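Local coordinates for aminotransferase (Neisseria meningitidis Z2491, PDB 3JTX), which probably transfers amino groups between amino acids and 2-oxo acids, using pyridoxal 5'-phosphate held as a Schiff base on a lysine, at residues A[208-213]-A[325-330]. Sequence-based numbering, arbitrary orientation.
Sequences ECYSEI and ASFYIW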
ATOM      1  N   GLU A 208      13.059  11.192   7.064  1.00 15.55           N
ATOM      2  CA  GLU A 208      13.189  11.879   8.352  1.00 15.70           C
ATOM      3  C   GLU A 208      12.436  11.221   9.513  1.00 16.43           C
ATOM      4  O   GLU A 208      12.084  11.886  10.501  1.00 15.59           O
ATOM      5  CB  GLU A 208      12.779  13.347   8.177  1.00 16.13           C
ATOM      6  CG  GLU A 208      13.762  14.058   7.255  1.00 15.97           C
ATOM      7  CD  GLU A 208      13.444  15.514   6.942  1.00 17.66           C
ATOM      8  OE1 GLU A 208      12.482  16.096   7.501  1.00 15.35           O
ATOM      9  OE2 GLU A 208      14.199  16.064   6.112  1.00 18.13           O
ATOM     10  N   CYS A 209      12.257   9.905   9.438  1.00 16.30           N
ATOM     11  CA  CYS A 209      11.437   9.203  10.427  1.00 17.03           C
ATOM     12  C   CYS A 209      12.012   9.231  11.849  1.00 16.98           C
ATOM     13  O   CYS A 209      11.273   8.982  12.806  1.00 16.72           O
ATOM     14  CB  CYS A 209      11.184   7.756   9.975  1.00 17.75           C
ATOM     15  SG  CYS A 209      10.220   7.691   8.434  1.00 22.54           S
ATOM     16  N   TYR A 210      13.307   9.534  12.005  1.00 17.07           N
ATOM     17  CA  TYR A 210      13.904   9.662  13.367  1.00 16.93           C
ATOM     18  C   TYR A 210      13.930  11.101  13.885  1.00 16.71           C
ATOM     19  O   TYR A 210      14.545  11.375  14.918  1.00 17.11           O
ATOM     20  CB  TYR A 210      15.316   9.048  13.424  1.00 16.69           C
ATOM     21  CG  TYR A 210      15.302   7.553  13.208  1.00 17.29           C
ATOM     22  CD1 TYR A 210      15.077   6.674  14.269  1.00 16.39           C
ATOM     23  CD2 TYR A 210      15.473   7.014  11.929  1.00 16.36           C
ATOM     24  CE1 TYR A 210      15.045   5.297  14.062  1.00 17.66           C
ATOM     25  CE2 TYR A 210      15.431   5.640  11.714  1.00 18.52           C
ATOM     26  CZ  TYR A 210      15.221   4.787  12.779  1.00 18.12           C
ATOM     27  OH  TYR A 210      15.187   3.427  12.572  1.00 19.67           O
ATOM     28  N   SER A 211      13.261  12.027  13.198  1.00 16.83           N
ATOM     29  CA  SER A 211      13.359  13.458  13.552  1.00 16.97           C
ATOM     30  C   SER A 211      13.048  13.780  15.019  1.00 17.12           C
ATOM     31  O   SER A 211      13.525  14.805  15.545  1.00 16.60           O
ATOM     32  CB  SER A 211      12.428  14.303  12.671  1.00 17.05           C
ATOM     33  OG  SER A 211      11.075  14.073  13.003  1.00 17.29           O
ATOM     34  N   GLU A 212      12.230  12.949  15.671  1.00 16.96           N
ATOM     35  CA  GLU A 212      11.794  13.230  17.048  1.00 17.33           C
ATOM     36  C   GLU A 212      12.575  12.488  18.113  1.00 17.55           C
ATOM     37  O   GLU A 212      12.326  12.692  19.288  1.00 16.93           O
ATOM     38  CB  GLU A 212      10.300  12.930  17.223  1.00 17.57           C
ATOM     39  CG  GLU A 212       9.431  13.658  16.219  1.00 18.10           C
ATOM     40  CD  GLU A 212       9.786  15.116  16.169  1.00 17.73           C
ATOM     41  OE1 GLU A 212       9.537  15.797  17.180  1.00 18.94           O
ATOM     42  OE2 GLU A 212      10.375  15.561  15.157  1.00 17.90           O
ATOM     43  N   ILE A 213      13.516  11.632  17.716  1.00 17.89           N
ATOM     44  CA  ILE A 213      14.345  10.918  18.684  1.00 18.04           C
ATOM     45  C   ILE A 213      15.687  11.650  18.777  1.00 18.15           C
ATOM     46  O   ILE A 213      16.588  11.433  17.952  1.00 16.87           O
ATOM     47  CB  ILE A 213      14.532   9.420  18.308  1.00 18.15           C
ATOM     48  CG1 ILE A 213      13.178   8.752  17.967  1.00 20.03           C
ATOM     49  CG2 ILE A 213      15.230   8.694  19.426  1.00 16.84           C
ATOM     50  CD1 ILE A 213      12.115   8.856  19.028  1.00 19.97           C
ATOM     51  N   ALA A 325      21.278  12.147  16.799  1.00 17.24           N
ATOM     52  CA  ALA A 325      19.885  11.764  17.054  1.00 17.66           C
ATOM     53  C   ALA A 325      19.698  10.269  16.755  1.00 17.88           C
ATOM     54  O   ALA A 325      20.669   9.569  16.485  1.00 18.78           O
ATOM     55  CB  ALA A 325      18.920  12.633  16.210  1.00 16.78           C
ATOM     56  N   SER A 326      18.451   9.799  16.772  1.00 18.07           N
ATOM     57  CA  SER A 326      18.085   8.378  16.608  1.00 17.72           C
ATOM     58  C   SER A 326      18.347   7.587  17.890  1.00 17.29           C
ATOM     59  O   SER A 326      18.907   8.124  18.847  1.00 17.00           O
ATOM     60  CB  SER A 326      18.779   7.695  15.427  1.00 17.73           C
ATOM     61  OG  SER A 326      19.996   7.065  15.820  1.00 20.79           O
ATOM     62  N   PHE A 327      17.881   6.335  17.895  1.00 16.43           N
ATOM     63  CA  PHE A 327      18.117   5.412  19.005  1.00 16.62           C
ATOM     64  C   PHE A 327      19.238   4.400  18.751  1.00 16.48           C
ATOM     65  O   PHE A 327      19.326   3.374  19.444  1.00 18.01           O
ATOM     66  CB  PHE A 327      16.801   4.751  19.515  1.00 15.82           C
ATOM     67  CG  PHE A 327      15.965   4.035  18.470  1.00 16.18           C
ATOM     68  CD1 PHE A 327      16.480   3.001  17.697  1.00 15.19           C
ATOM     69  CD2 PHE A 327      14.610   4.342  18.336  1.00 17.01           C
ATOM     70  CE1 PHE A 327      15.678   2.319  16.794  1.00 16.33           C
ATOM     71  CE2 PHE A 327      13.808   3.673  17.424  1.00 16.79           C
ATOM     72  CZ  PHE A 327      14.342   2.655  16.654  1.00 17.22           C
ATOM     73  N   TYR A 328      20.129   4.707  17.812  1.00 16.08           N
ATOM     74  CA  TYR A 328      21.273   3.838  17.518  1.00 15.82           C
ATOM     75  C   TYR A 328      22.570   4.385  18.073  1.00 15.64           C
ATOM     76  O   TYR A 328      22.766   5.612  18.132  1.00 16.20           O
ATOM     77  CB  TYR A 328      21.440   3.647  16.009  1.00 15.61           C
ATOM     78  CG  TYR A 328      20.222   3.067  15.368  1.00 15.93           C
ATOM     79  CD1 TYR A 328      19.849   1.737  15.598  1.00 15.96           C
ATOM     80  CD2 TYR A 328      19.434   3.838  14.536  1.00 16.79           C
ATOM     81  CE1 TYR A 328      18.707   1.201  14.998  1.00 16.12           C
ATOM     82  CE2 TYR A 328      18.295   3.316  13.935  1.00 15.64           C
ATOM     83  CZ  TYR A 328      17.937   2.006  14.157  1.00 15.96           C
ATOM     84  OH  TYR A 328      16.773   1.528  13.568  1.00 15.78           O
ATOM     85  N   ILE A 329      23.434   3.467  18.507  1.00 15.09           N
ATOM     86  CA  ILE A 329      24.841   3.743  18.713  1.00 14.27           C
ATOM     87  C   ILE A 329      25.582   2.985  17.585  1.00 14.98           C
ATOM     88  O   ILE A 329      25.432   1.769  17.436  1.00 14.57           O
ATOM     89  CB  ILE A 329      25.331   3.245  20.076  1.00 14.58           C
ATOM     90  CG1 ILE A 329      24.612   3.984  21.217  1.00 14.53           C
ATOM     91  CG2 ILE A 329      26.830   3.445  20.203  1.00 12.86           C
ATOM     92  CD1 ILE A 329      25.026   3.504  22.595  1.00 13.19           C
ATOM     93  N   TRP A 330      26.342   3.722  16.781  1.00 14.56           N
ATOM     94  CA  TRP A 330      27.171   3.149  15.712  1.00 15.22           C
ATOM     95  C   TRP A 330      28.560   2.985  16.313  1.00 14.95           C
ATOM     96  O   TRP A 330      29.400   3.890  16.250  1.00 15.35           O
ATOM     97  CB  TRP A 330      27.114   4.103  14.503  1.00 15.18           C
ATOM     98  CG  TRP A 330      27.770   3.725  13.187  1.00 15.92           C
ATOM     99  CD1 TRP A 330      28.635   4.521  12.455  1.00 16.86           C
ATOM    100  CD2 TRP A 330      27.546   2.556  12.393  1.00 15.08           C
ATOM    101  NE1 TRP A 330      28.970   3.904  11.282  1.00 17.00           N
ATOM    102  CE2 TRP A 330      28.329   2.691  11.221  1.00 15.37           C
ATOM    103  CE3 TRP A 330      26.775   1.398  12.563  1.00 14.57           C
ATOM    104  CZ2 TRP A 330      28.372   1.703  10.228  1.00 14.26           C
ATOM    105  CZ3 TRP A 330      26.829   0.405  11.578  1.00 15.28           C
ATOM    106  CH2 TRP A 330      27.600   0.574  10.419  1.00 15.16           C
TER
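Ile213 and Ser326 bring the two backbones together, their CA atoms 5.0 Å apart. Ser326 N donates to Ile213 O at 2.7 Å. Segment 208-213 makes two overlapping type I turns, Glu208 to Ser211 and Tyr210 to Ile213. Segment 325-330 runs from a loop into strand 328-332, and Tyr328 N bonds back to Ser326 OG in an ST turn.

Three aromatic rings carry the side-chain contact. With CG between its backbone N and carbonyl carbon (chi1 55°), the Phe327 ring turns one face to the CE1 edge of Tyr210, a T-shaped pair with planes at 85°; Tyr210 CE1 lies 3.8 Å from Phe327 CZ. Tyr328 turns its edge to the Tyr210 face, offset, with CE2 3.6 Å from Tyr210 CZ. The phenols meet tip to tip: Tyr328 OH donates to Tyr210 OH at 2.7 Å. Beside this cluster, the CG2 methyl of Ile213 packs on Ser326 C at 3.6 Å.

Tyr210 OH also hydrogen-bonds O3 of the modified lysine LLP at position 245. Tyr328 is thus a second-shell residue that probably steadies the phenol contacting the cofactor. This tyrosine-to-O3 bond is characteristic of the pyridoxal phosphate site of fold type I aminotransferases.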